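Local coordinates for foldase protein PrsA (Streptococcus pneumoniae, PDB 5TVL) that assists the folding of secreted proteins outside the cell membrane and probably catalyses peptidyl-prolyl cis-trans isomerisation, at the interface of chains A and B. Sequence-based numbering; all coordinates share one arbitrary frame. Chains: chain A/B, Foldase protein PrsA.

The interface of chains A and B. Residues chain A 126, 157, 159; chain B 204.
The parvulin-type (PpiC) rotamase domain of chain A receives B:Tyr204, a loop residue from the same domain of chain B, against A:Arg126 of strand 120-127 and A:Lys159 of helix 158-161. B:Tyr204 buries 77 Å² here, and its phenol points at the arginine. The hydroxyl OH accepts a hydrogen bond from NH2 of A:Arg126 at 3.2 Å, nearly straight at the hydrogen (167°) and almost exactly in the guanidinium plane. NH1 of A:Arg126 lies 3.6 Å from the same OH, so the phenol oxygen faces the outer rim of the cation. The ring stands almost perpendicular, 82°, to the guanidinium, whose edge the hydroxyl meets. The arginine chain is extended except for a turn at chi3 (69°), beyond which the guanidinium reaches toward chain B. A:Asp157, probably at the position of the parvulin active-site cysteine or aspartate, stands beside the ring, its OD1 4.2 Å from CE2 of B:Tyr204, while its CB lies 3.9 Å above one guanidinium face of A:Arg126, offset toward the rim. OD1 also accepts a long, bent hydrogen bond from the backbone N of A:Lys159 (3.3 Å), met from the anti side and out of the carboxylate plane, consistent with a helix cap, since A:Asp157 directly precedes helix 158-161. Along the ring edge, CG of A:Lys159 packs in plane against CD2 of B:Tyr204 at 3.7 Å, an apolar contact made by the lysine's methylene stem. The two-fold axis repeats the patch with chains exchanged, although this pairing may belong to the crystal.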
ATOM      1  N   ARG A 126     -16.288   3.020 -17.791  1.00 68.42           N
ATOM      2  CA  ARG A 126     -16.016   1.710 -17.182  1.00 64.36           C
ATOM      3  C   ARG A 126     -17.047   0.674 -17.653  1.00 62.19           C
ATOM      4  O   ARG A 126     -18.234   0.986 -17.775  1.00 61.04           O
ATOM      5  CB  ARG A 126     -16.022   1.808 -15.656  1.00 67.60           C
ATOM      6  CG  ARG A 126     -15.411   0.602 -14.957  1.00 72.95           C
ATOM      7  CD  ARG A 126     -15.325   0.812 -13.452  1.00 74.31           C
ATOM      8  NE  ARG A 126     -16.642   0.821 -12.815  1.00 72.70           N
ATOM      9  CZ  ARG A 126     -16.861   1.002 -11.512  1.00 76.70           C
ATOM     10  NH1 ARG A 126     -15.850   1.194 -10.664  1.00 80.34           N
ATOM     11  NH2 ARG A 126     -18.109   0.991 -11.047  1.00 83.47           N
ATOM     12  N   ASP A 157     -19.544   3.005 -14.109  1.00 83.26           N
ATOM     13  CA  ASP A 157     -19.175   3.962 -13.064  1.00 90.18           C
ATOM     14  C   ASP A 157     -20.289   5.007 -12.950  1.00 94.21           C
ATOM     15  O   ASP A 157     -20.358   5.947 -13.745  1.00 98.34           O
ATOM     16  CB  ASP A 157     -17.812   4.613 -13.367  1.00 89.31           C
ATOM     17  CG  ASP A 157     -17.210   5.348 -12.162  1.00 91.13           C
ATOM     18  OD1 ASP A 157     -17.927   5.641 -11.179  1.00 95.87           O
ATOM     19  OD2 ASP A 157     -15.995   5.636 -12.201  1.00 94.66           O
ATOM     20  N   LYS A 159     -20.738   7.247 -10.700  1.00 98.64           N
ATOM     21  CA  LYS A 159     -20.226   8.555 -10.268  1.00 97.60           C
ATOM     22  C   LYS A 159     -19.921   9.456 -11.467  1.00 93.47           C
ATOM     23  O   LYS A 159     -20.337  10.615 -11.499  1.00 94.93           O
ATOM     24  CB  LYS A 159     -18.961   8.404  -9.402  1.00 96.79           C
ATOM     25  CG  LYS A 159     -19.075   7.491  -8.176  1.00101.18           C
ATOM     26  CD  LYS A 159     -20.290   7.763  -7.292  1.00 99.78           C
ATOM     27  CE  LYS A 159     -20.285   9.167  -6.708  1.00 95.23           C
ATOM     28  NZ  LYS A 159     -21.436   9.380  -5.792  1.00 95.37           N
TER
ATOM     29  N   TYR B 204     -14.294   4.594  -3.504  1.00 96.79           N
ATOM     30  CA  TYR B 204     -15.030   5.668  -4.169  1.00108.45           C
ATOM     31  C   TYR B 204     -16.498   5.743  -3.719  1.00107.98           C
ATOM     32  O   TYR B 204     -17.070   6.836  -3.646  1.00120.98           O
ATOM     33  CB  TYR B 204     -14.939   5.505  -5.696  1.00113.93           C
ATOM     34  CG  TYR B 204     -15.796   4.389  -6.273  1.00121.90           C
ATOM     35  CD1 TYR B 204     -15.432   3.047  -6.121  1.00109.68           C
ATOM     36  CD2 TYR B 204     -16.976   4.675  -6.967  1.00121.57           C
ATOM     37  CE1 TYR B 204     -16.217   2.026  -6.645  1.00102.56           C
ATOM     38  CE2 TYR B 204     -17.766   3.662  -7.495  1.00109.33           C
ATOM     39  CZ  TYR B 204     -17.385   2.340  -7.332  1.00103.57           C
ATOM     40  OH  TYR B 204     -18.168   1.338  -7.855  1.00 98.78           O
TER